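Local coordinates for protein putative agmatinase (Clostridium difficile, PDB 3LHL) that probably hydrolyses agmatine to putrescine and urea as a manganese-dependent enzyme of the arginase family, at residues A[42-48]-A[268-273]; A[33-38]-A[260-264]; A[8-14]-A[56-62]. The contacts are given in a common frame with arbitrary orientation. Numbering follows the deposited sequence.

Interaction 1: residues A[42-48]-A[268-273]; sequences ETYSPFL and RELCLI
Start with Arg268, on one side of a regular helix (268-273, with Leu272 N to Arg268 O and Ile273 N to Glu269 O both 2.9 Å) lying against an irregular chain, 42-48, of which Tyr44 and Ser45 are strand. The nearest CA pairs are Thr43 with Arg268 (7.6 Å) and Ser45 with Glu269 (7.1 Å). Arg268 runs out extended, chi1 and chi2 both t, then turns at chi3 p. This lets Arg268 NH1 donate to Glu42 O at 2.7 Å, near the guanidinium plane, while Ser45 CA and, without a hydrogen bond, Tyr44 O lie over one face. Glu269 curls back with chi1 and chi2 both m, and its OE2 forms a salt bridge with Arg268 NE at 2.7 Å. Glu269 OE1 accepts from Ser45 OG at 2.6 Å. Ser45 (t) makes an ST motif, its OG also accepting from Leu48 N at 3.3 Å and so holding the turn through Pro46 and Phe47. Beside these polar groups the contact is greasy. Leu48 (m, t) points at the helix and brings CD1 to 3.2 Å from Ile273 CD1, which swings across with an off-rotamer chi1 of -105°; Leu272 (m, t) sets CD1 3.5 Å from Ser45 CB. In this arginase-family alpha/beta fold the in-helix ion pair sets both side chains in place, and their hydrogen bonds to Glu42 O and Ser45 OG tie loop to helix. Segment 44-45 pairs antiparallel with strand 50-51, helix 229-235 flanks through Phe231 and Ile234, and Leu270 and Cys271 rest on Phe92 of strand 90-95.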
loop_
_atom_site.group_PDB
_atom_site.type_symbol
_atom_site.label_atom_id
_atom_site.label_comp_id
_atom_site.label_asym_id
_atom_site.label_seq_id
_atom_site.Cartn_x
_atom_site.Cartn_y
_atom_site.Cartn_z
ATOM N N GLU A 42 -10.458 17.295 -7.873
ATOM C CA GLU A 42 -10.370 17.267 -9.327
ATOM C C GLU A 42 -10.051 15.858 -9.829
ATOM O O GLU A 42 -9.275 15.131 -9.210
ATOM C CB GLU A 42 -9.279 18.223 -9.805
ATOM C CG GLU A 42 -9.465 19.675 -9.390
ATOM C CD GLU A 42 -10.773 20.272 -9.883
ATOM O OE1 GLU A 42 -11.294 19.812 -10.923
ATOM O OE2 GLU A 42 -11.275 21.217 -9.237
ATOM N N THR A 43 -10.650 15.478 -10.952
ATOM C CA THR A 43 -10.406 14.163 -11.535
ATOM C C THR A 43 -9.193 14.242 -12.458
ATOM O O THR A 43 -8.684 13.223 -12.920
ATOM C CB THR A 43 -11.623 13.660 -12.358
ATOM O OG1 THR A 43 -11.830 14.514 -13.492
ATOM C CG2 THR A 43 -12.880 13.641 -11.497
ATOM N N TYR A 44 -8.728 15.462 -12.714
ATOM C CA TYR A 44 -7.576 15.667 -13.583
ATOM C C TYR A 44 -6.299 15.876 -12.783
ATOM O O TYR A 44 -6.282 16.601 -11.787
ATOM C CB TYR A 44 -7.797 16.881 -14.492
ATOM C CG TYR A 44 -6.593 17.220 -15.347
ATOM C CD1 TYR A 44 -6.136 16.333 -16.318
ATOM C CD2 TYR A 44 -5.898 18.415 -15.167
ATOM C CE1 TYR A 44 -5.010 16.625 -17.093
ATOM C CE2 TYR A 44 -4.770 18.718 -15.935
ATOM C CZ TYR A 44 -4.335 17.816 -16.894
ATOM O OH TYR A 44 -3.221 18.093 -17.652
ATOM N N SER A 45 -5.224 15.238 -13.227
ATOM C CA SER A 45 -3.942 15.375 -12.564
ATOM C C SER A 45 -2.995 16.149 -13.465
ATOM O O SER A 45 -2.548 15.640 -14.494
ATOM C CB SER A 45 -3.344 14.003 -12.250
ATOM O OG SER A 45 -2.020 14.132 -11.753
ATOM N N PRO A 46 -2.693 17.404 -13.099
ATOM C CA PRO A 46 -1.783 18.223 -13.905
ATOM C C PRO A 46 -0.354 17.685 -13.872
ATOM O O PRO A 46 0.403 17.862 -14.822
ATOM C CB PRO A 46 -1.913 19.614 -13.280
ATOM C CG PRO A 46 -2.300 19.319 -11.853
ATOM C CD PRO A 46 -3.288 18.190 -12.003
ATOM N N PHE A 47 0.002 17.013 -12.781
ATOM C CA PHE A 47 1.338 16.439 -12.633
ATOM C C PHE A 47 1.545 15.279 -13.611
ATOM O O PHE A 47 2.609 15.143 -14.201
ATOM C CB PHE A 47 1.541 15.938 -11.196
ATOM C CG PHE A 47 2.903 15.343 -10.939
ATOM C CD1 PHE A 47 4.050 16.126 -11.025
ATOM C CD2 PHE A 47 3.035 13.997 -10.589
ATOM C CE1 PHE A 47 5.321 15.579 -10.765
ATOM C CE2 PHE A 47 4.299 13.437 -10.325
ATOM C CZ PHE A 47 5.442 14.232 -10.414
ATOM N N LEU A 48 0.525 14.448 -13.786
ATOM C CA LEU A 48 0.631 13.303 -14.685
ATOM C C LEU A 48 -0.034 13.541 -16.040
ATOM O O LEU A 48 0.209 12.802 -16.994
ATOM C CB LEU A 48 -0.004 12.065 -14.032
ATOM C CG LEU A 48 0.592 11.601 -12.698
ATOM C CD1 LEU A 48 -0.398 10.685 -11.996
ATOM C CD2 LEU A 48 1.926 10.905 -12.925
ATOM N N ARG A 268 -5.833 8.878 -6.211
ATOM C CA ARG A 268 -6.092 9.290 -7.589
ATOM C C ARG A 268 -4.920 9.032 -8.528
ATOM O O ARG A 268 -5.084 8.383 -9.563
ATOM C CB ARG A 268 -6.451 10.773 -7.660
ATOM C CG ARG A 268 -6.833 11.216 -9.068
ATOM C CD ARG A 268 -6.994 12.716 -9.153
ATOM N NE ARG A 268 -5.713 13.397 -9.011
ATOM C CZ ARG A 268 -5.576 14.698 -8.780
ATOM N NH1 ARG A 268 -6.647 15.470 -8.656
ATOM N NH2 ARG A 268 -4.366 15.227 -8.679
ATOM N N GLU A 269 -3.741 9.534 -8.168
ATOM C CA GLU A 269 -2.563 9.363 -9.014
ATOM C C GLU A 269 -2.267 7.889 -9.289
ATOM O O GLU A 269 -1.915 7.521 -10.412
ATOM C CB GLU A 269 -1.338 10.034 -8.375
ATOM C CG GLU A 269 -1.583 11.460 -7.883
ATOM C CD GLU A 269 -2.031 12.417 -8.985
ATOM O OE1 GLU A 269 -1.207 13.243 -9.441
ATOM O OE2 GLU A 269 -3.208 12.342 -9.396
ATOM N N LEU A 270 -2.410 7.047 -8.270
ATOM C CA LEU A 270 -2.152 5.623 -8.442
ATOM C C LEU A 270 -3.159 4.982 -9.384
ATOM O O LEU A 270 -2.786 4.163 -10.216
ATOM C CB LEU A 270 -2.161 4.906 -7.091
ATOM C CG LEU A 270 -0.909 5.147 -6.237
ATOM C CD1 LEU A 270 -1.068 4.481 -4.885
ATOM C CD2 LEU A 270 0.314 4.595 -6.962
ATOM N N CYS A 271 -4.432 5.347 -9.258
ATOM C CA CYS A 271 -5.451 4.797 -10.141
ATOM C C CYS A 271 -5.108 5.203 -11.569
ATOM O O CYS A 271 -5.147 4.387 -12.486
ATOM C CB CYS A 271 -6.841 5.330 -9.777
ATOM S SG CYS A 271 -7.589 4.579 -8.307
ATOM N N LEU A 272 -4.769 6.475 -11.751
ATOM C CA LEU A 272 -4.419 6.974 -13.070
ATOM C C LEU A 272 -3.252 6.178 -13.652
ATOM O O LEU A 272 -3.337 5.639 -14.756
ATOM C CB LEU A 272 -4.062 8.459 -12.986
ATOM C CG LEU A 272 -5.259 9.369 -12.693
ATOM C CD1 LEU A 272 -4.795 10.795 -12.456
ATOM C CD2 LEU A 272 -6.237 9.304 -13.861
ATOM N N ILE A 273 -2.172 6.093 -12.890
ATOM C CA ILE A 273 -0.981 5.370 -13.313
ATOM C C ILE A 273 -1.263 3.927 -13.727
ATOM O O ILE A 273 -0.837 3.485 -14.792
ATOM C CB ILE A 273 0.084 5.411 -12.184
ATOM C CG1 ILE A 273 1.172 6.406 -12.567
ATOM C CG2 ILE A 273 0.662 4.032 -11.910
ATOM C CD1 ILE A 273 0.638 7.772 -12.876
#

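Interaction 2: residues A[33-38]-A[260-264]; sequences SMRKEF and TVIAC
Two helices cross steeply: the axes of 33-38 and 260-264 come within 9.4 Å at a signed angle of -75°. Phe38 N bonds to Met34 O at 2.7 Å, Cys264 N to Thr260 O at 2.9 Å. The closest CA pairs are Met34 with Thr260 and Phe38 with Cys264, both 5.9 Å, and Glu37 with Val261, 7.1 Å. Apolar packing dominates. Met34, a selenomethionine (m, t), puts SE 3.8 Å from Ala263 CB, while its CB lies 3.7 Å from Cys264 SG; Glu37, chi1 t, closes on the same sulfur with CG at 3.6 Å. Phe38, with chi1 t, turns its ring so that CD1 is 4.0 Å from Cys264 CB and the ring edge meets Cys264 O, 3.5 Å from CE1. In the arginase-family fold, helix 30-38 belongs to the connection between parallel strands 10-15 and 57-62 and meets helix 258-278, which follows strand 240-247. A water at one end is hydrogen-bonded to Ser33 OG (2.7 Å) and Thr260 OG1 (2.8 Å).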
loop_
_atom_site.group_PDB
_atom_site.type_symbol
_atom_site.label_atom_id
_atom_site.label_comp_id
_atom_site.label_asym_id
_atom_site.label_seq_id
_atom_site.Cartn_x
_atom_site.Cartn_y
_atom_site.Cartn_z
ATOM N N SER A 33 -13.444 7.844 5.585
ATOM C CA SER A 33 -13.088 9.243 5.758
ATOM C C SER A 33 -12.755 9.843 4.387
ATOM O O SER A 33 -13.104 10.981 4.090
ATOM C CB SER A 33 -11.883 9.370 6.689
ATOM O OG SER A 33 -11.473 10.718 6.792
HETATM N N MSE A 34 -12.085 9.059 3.548
HETATM C CA MSE A 34 -11.720 9.521 2.217
HETATM C C MSE A 34 -12.947 9.608 1.313
HETATM O O MSE A 34 -12.990 10.419 0.390
HETATM C CB MSE A 34 -10.705 8.570 1.583
HETATM C CG MSE A 34 -9.398 8.431 2.344
HETATM SE SE MSE A 34 -8.296 7.058 1.548
HETATM C CE MSE A 34 -7.915 5.992 3.092
ATOM N N ARG A 35 -13.940 8.767 1.583
ATOM C CA ARG A 35 -15.148 8.734 0.771
ATOM C C ARG A 35 -15.906 10.057 0.741
ATOM O O ARG A 35 -16.322 10.513 -0.324
ATOM C CB ARG A 35 -16.078 7.608 1.240
ATOM C CG ARG A 35 -17.386 7.537 0.463
ATOM C CD ARG A 35 -18.115 6.222 0.679
ATOM N NE ARG A 35 -17.276 5.080 0.316
ATOM C CZ ARG A 35 -16.738 4.242 1.198
ATOM N NH1 ARG A 35 -16.955 4.414 2.499
ATOM N NH2 ARG A 35 -15.981 3.239 0.784
ATOM N N LYS A 36 -16.078 10.681 1.899
ATOM C CA LYS A 36 -16.798 11.948 1.952
ATOM C C LYS A 36 -15.921 13.113 1.515
ATOM O O LYS A 36 -16.365 14.258 1.502
ATOM C CB LYS A 36 -17.314 12.208 3.368
ATOM C CG LYS A 36 -16.230 12.280 4.431
ATOM C CD LYS A 36 -16.789 12.776 5.762
ATOM C CE LYS A 36 -17.267 14.226 5.656
ATOM N NZ LYS A 36 -17.675 14.818 6.966
ATOM N N GLU A 37 -14.680 12.810 1.157
ATOM C CA GLU A 37 -13.718 13.821 0.735
ATOM C C GLU A 37 -13.419 13.747 -0.765
ATOM O O GLU A 37 -13.395 14.762 -1.462
ATOM C CB GLU A 37 -12.417 13.631 1.526
ATOM C CG GLU A 37 -11.253 14.519 1.104
ATOM C CD GLU A 37 -11.268 15.878 1.781
ATOM O OE1 GLU A 37 -11.305 15.917 3.032
ATOM O OE2 GLU A 37 -11.234 16.906 1.064
ATOM N N PHE A 38 -13.186 12.534 -1.252
ATOM C CA PHE A 38 -12.864 12.318 -2.652
ATOM C C PHE A 38 -13.812 13.047 -3.617
ATOM O O PHE A 38 -13.381 13.543 -4.659
ATOM C CB PHE A 38 -12.866 10.816 -2.952
ATOM C CG PHE A 38 -12.060 10.444 -4.160
ATOM C CD1 PHE A 38 -10.672 10.529 -4.133
ATOM C CD2 PHE A 38 -12.686 10.046 -5.332
ATOM C CE1 PHE A 38 -9.916 10.224 -5.265
ATOM C CE2 PHE A 38 -11.945 9.739 -6.464
ATOM C CZ PHE A 38 -10.556 9.829 -6.434
ATOM N N THR A 260 -6.085 13.140 5.163
ATOM C CA THR A 260 -7.118 12.499 4.360
ATOM C C THR A 260 -7.033 12.989 2.916
ATOM O O THR A 260 -7.170 12.214 1.967
ATOM C CB THR A 260 -8.518 12.817 4.933
ATOM O OG1 THR A 260 -8.594 12.336 6.282
ATOM C CG2 THR A 260 -9.620 12.157 4.095
ATOM N N VAL A 261 -6.798 14.287 2.760
ATOM C CA VAL A 261 -6.694 14.886 1.444
ATOM C C VAL A 261 -5.495 14.285 0.723
ATOM O O VAL A 261 -5.560 13.977 -0.462
ATOM C CB VAL A 261 -6.525 16.418 1.556
ATOM C CG1 VAL A 261 -6.407 17.036 0.173
ATOM C CG2 VAL A 261 -7.712 17.010 2.304
ATOM N N ILE A 262 -4.399 14.117 1.452
ATOM C CA ILE A 262 -3.189 13.540 0.880
ATOM C C ILE A 262 -3.462 12.119 0.388
ATOM O O ILE A 262 -3.041 11.741 -0.706
ATOM C CB ILE A 262 -2.052 13.507 1.923
ATOM C CG1 ILE A 262 -1.692 14.943 2.334
ATOM C CG2 ILE A 262 -0.854 12.758 1.367
ATOM C CD1 ILE A 262 -0.583 15.048 3.376
ATOM N N ALA A 263 -4.170 11.336 1.198
ATOM C CA ALA A 263 -4.489 9.959 0.833
ATOM C C ALA A 263 -5.369 9.941 -0.420
ATOM O O ALA A 263 -5.216 9.085 -1.294
ATOM C CB ALA A 263 -5.208 9.258 1.993
ATOM N N CYS A 264 -6.291 10.891 -0.496
ATOM C CA CYS A 264 -7.193 10.971 -1.632
ATOM C C CYS A 264 -6.425 11.258 -2.908
ATOM O O CYS A 264 -6.675 10.637 -3.938
ATOM C CB CYS A 264 -8.245 12.050 -1.401
ATOM S SG CYS A 264 -9.509 11.594 -0.186
HETATM O O HOH W 1 -10.953 13.246 7.586
#

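Interaction 3: residues A[8-14]-A[56-62]; sequences SNLIVFG and NICDYGD
Ile11 and Val12 form the greasy middle of two parallel strands, 10-14 and 57-62, whose axes approach to 4.5 Å at 10°. On one face Ile11 (m, m) brings CD1 to 3.4 Å from Cys58 CB and lays CG2 over the Tyr60 ring, 3.9 Å from CG; Phe13 CB is 3.9 Å from Tyr60 CB. On the other, Val12 CG2 meets Ile57 CG2 at 3.9 Å. Between the faces, Cys58 N donates to Leu10 O and Val12 N to Cys58 O, both 3.0 Å, followed by Tyr60 N to Val12 O at 2.8 Å. The next bond skips a residue, Gly14 N to Gly61 O at 2.9 Å: Tyr60 (-77/-5) and Gly61 (74/-159) together face Phe13 as a beta bulge. Glycine suits that positive phi, and Asp59 OD1 takes Gly61 N at 2.8 Å in an Asx turn. At the start of the strands a water bridges Asn9 N and Asn56 O, 2.8 Å from each. At the far end Asp62 turns to Ser31 and Arg35. Strand 57-62 is an outermost strand of the eight-strand parallel sheet; main-chain bonds hold its register, while apolar side chains pack on both faces, against helix 70-86 (Ile11, Phe13) and helix 258-278 (Leu10, Ile57).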
loop_
_atom_site.group_PDB
_atom_site.type_symbol
_atom_site.label_atom_id
_atom_site.label_comp_id
_atom_site.label_asym_id
_atom_site.label_seq_id
_atom_site.Cartn_x
_atom_site.Cartn_y
_atom_site.Cartn_z
ATOM N N SER A 8 -14.585 -2.520 -15.745
ATOM C CA SER A 8 -13.340 -1.960 -15.224
ATOM C C SER A 8 -12.212 -2.971 -15.041
ATOM O O SER A 8 -12.453 -4.146 -14.771
ATOM C CB SER A 8 -13.609 -1.258 -13.891
ATOM O OG SER A 8 -14.594 -0.245 -14.024
ATOM N N ASN A 9 -10.977 -2.501 -15.199
ATOM C CA ASN A 9 -9.803 -3.348 -15.024
ATOM C C ASN A 9 -9.214 -3.149 -13.627
ATOM O O ASN A 9 -8.461 -3.989 -13.135
ATOM C CB ASN A 9 -8.740 -3.025 -16.079
ATOM C CG ASN A 9 -9.213 -3.307 -17.493
ATOM O OD1 ASN A 9 -9.677 -4.407 -17.797
ATOM N ND2 ASN A 9 -9.094 -2.312 -18.367
ATOM N N LEU A 10 -9.563 -2.034 -12.993
ATOM C CA LEU A 10 -9.078 -1.721 -11.652
ATOM C C LEU A 10 -10.262 -1.682 -10.686
ATOM O O LEU A 10 -11.214 -0.917 -10.880
ATOM C CB LEU A 10 -8.361 -0.369 -11.657
ATOM C CG LEU A 10 -7.680 0.111 -10.369
ATOM C CD1 LEU A 10 -6.601 -0.880 -9.937
ATOM C CD2 LEU A 10 -7.074 1.496 -10.607
ATOM N N ILE A 11 -10.200 -2.518 -9.655
ATOM C CA ILE A 11 -11.259 -2.608 -8.657
ATOM C C ILE A 11 -10.747 -2.085 -7.317
ATOM O O ILE A 11 -9.894 -2.708 -6.673
ATOM C CB ILE A 11 -11.730 -4.069 -8.482
ATOM C CG1 ILE A 11 -12.055 -4.677 -9.854
ATOM C CG2 ILE A 11 -12.947 -4.123 -7.558
ATOM C CD1 ILE A 11 -13.138 -3.943 -10.630
ATOM N N VAL A 12 -11.280 -0.938 -6.914
ATOM C CA VAL A 12 -10.906 -0.275 -5.671
ATOM C C VAL A 12 -11.894 -0.625 -4.569
ATOM O O VAL A 12 -13.105 -0.505 -4.753
ATOM C CB VAL A 12 -10.925 1.261 -5.839
ATOM C CG1 VAL A 12 -10.465 1.927 -4.561
ATOM C CG2 VAL A 12 -10.062 1.670 -7.021
ATOM N N PHE A 13 -11.381 -1.054 -3.422
ATOM C CA PHE A 13 -12.255 -1.392 -2.308
ATOM C C PHE A 13 -11.576 -1.040 -0.996
ATOM O O PHE A 13 -10.345 -1.006 -0.903
ATOM C CB PHE A 13 -12.660 -2.881 -2.358
ATOM C CG PHE A 13 -11.528 -3.843 -2.128
ATOM C CD1 PHE A 13 -11.314 -4.398 -0.868
ATOM C CD2 PHE A 13 -10.683 -4.206 -3.174
ATOM C CE1 PHE A 13 -10.276 -5.305 -0.649
ATOM C CE2 PHE A 13 -9.639 -5.110 -2.969
ATOM C CZ PHE A 13 -9.436 -5.662 -1.702
ATOM N N GLY A 14 -12.389 -0.746 0.010
ATOM C CA GLY A 14 -11.850 -0.382 1.303
ATOM C C GLY A 14 -11.927 -1.515 2.297
ATOM O O GLY A 14 -12.782 -2.395 2.188
ATOM N N ASN A 56 -12.075 3.156 -16.944
ATOM C CA ASN A 56 -13.103 2.351 -16.317
ATOM C C ASN A 56 -12.538 1.845 -15.000
ATOM O O ASN A 56 -11.706 0.934 -14.965
ATOM C CB ASN A 56 -13.489 1.179 -17.215
ATOM C CG ASN A 56 -14.335 1.611 -18.392
ATOM O OD1 ASN A 56 -15.433 2.139 -18.215
ATOM N ND2 ASN A 56 -13.828 1.394 -19.599
ATOM N N ILE A 57 -12.978 2.469 -13.917
ATOM C CA ILE A 57 -12.544 2.094 -12.583
ATOM C C ILE A 57 -13.779 1.791 -11.754
ATOM O O ILE A 57 -14.744 2.552 -11.753
ATOM C CB ILE A 57 -11.749 3.234 -11.917
ATOM C CG1 ILE A 57 -10.518 3.566 -12.771
ATOM C CG2 ILE A 57 -11.330 2.824 -10.510
ATOM C CD1 ILE A 57 -9.803 4.844 -12.356
ATOM N N CYS A 58 -13.753 0.669 -11.054
ATOM C CA CYS A 58 -14.889 0.286 -10.236
ATOM C C CYS A 58 -14.674 0.627 -8.775
ATOM O O CYS A 58 -13.619 0.335 -8.209
ATOM C CB CYS A 58 -15.161 -1.214 -10.369
ATOM S SG CYS A 58 -16.468 -1.818 -9.266
ATOM N N ASP A 59 -15.677 1.264 -8.177
ATOM C CA ASP A 59 -15.643 1.617 -6.759
ATOM C C ASP A 59 -16.479 0.542 -6.077
ATOM O O ASP A 59 -17.706 0.650 -6.018
ATOM C CB ASP A 59 -16.283 2.990 -6.512
ATOM C CG ASP A 59 -16.378 3.336 -5.030
ATOM O OD1 ASP A 59 -16.314 2.413 -4.193
ATOM O OD2 ASP A 59 -16.528 4.532 -4.694
ATOM N N TYR A 60 -15.820 -0.492 -5.570
ATOM C CA TYR A 60 -16.522 -1.585 -4.908
ATOM C C TYR A 60 -16.973 -1.247 -3.492
ATOM O O TYR A 60 -17.655 -2.040 -2.852
ATOM C CB TYR A 60 -15.633 -2.830 -4.878
ATOM C CG TYR A 60 -16.281 -4.067 -5.473
ATOM C CD1 TYR A 60 -17.091 -3.978 -6.607
ATOM C CD2 TYR A 60 -16.037 -5.333 -4.935
ATOM C CE1 TYR A 60 -17.640 -5.117 -7.193
ATOM C CE2 TYR A 60 -16.581 -6.482 -5.518
ATOM C CZ TYR A 60 -17.380 -6.367 -6.647
ATOM O OH TYR A 60 -17.903 -7.500 -7.238
ATOM N N GLY A 61 -16.601 -0.067 -3.007
ATOM C CA GLY A 61 -16.979 0.322 -1.664
ATOM C C GLY A 61 -16.181 -0.426 -0.606
ATOM O O GLY A 61 -15.102 -0.958 -0.878
ATOM N N ASP A 62 -16.716 -0.476 0.609
ATOM C CA ASP A 62 -16.034 -1.159 1.693
ATOM C C ASP A 62 -16.417 -2.626 1.800
ATOM O O ASP A 62 -17.581 -3.002 1.622
ATOM C CB ASP A 62 -16.311 -0.464 3.026
ATOM C CG ASP A 62 -15.768 0.950 3.065
ATOM O OD1 ASP A 62 -14.688 1.181 2.477
ATOM O OD2 ASP A 62 -16.408 1.822 3.693
HETATM O O HOH W 2 -10.712 -0.494 -17.152
#

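In the fold
The three contacts interlock around helix 258-278. Interactions 1 and 2 share it, with centres 14 Å apart, and meet where Phe38 CE1 lies 4.2 Å from Arg268 CB. The same helix packs on the two outer strands of interaction 3: Cys271 CA is 3.7 Å from Leu10 CD2, and Cys271 CB 4.0 Å from Ile57 CD1. Interactions 2 and 3 are joined by a salt bridge, Arg35 NH1 to Asp62 OD2 at 2.9 Å, and by a bound MPD, probably from the crystallisation liquor, whose O4 hydrogen-bonds to Arg35 NH2 and Asp59 OD1. Interactions 1 and 3 lie away from the metal centre. Interaction 2 comes nearer, the side chain of Ala263 being about 11 Å from that of the manganese ligand Asp202.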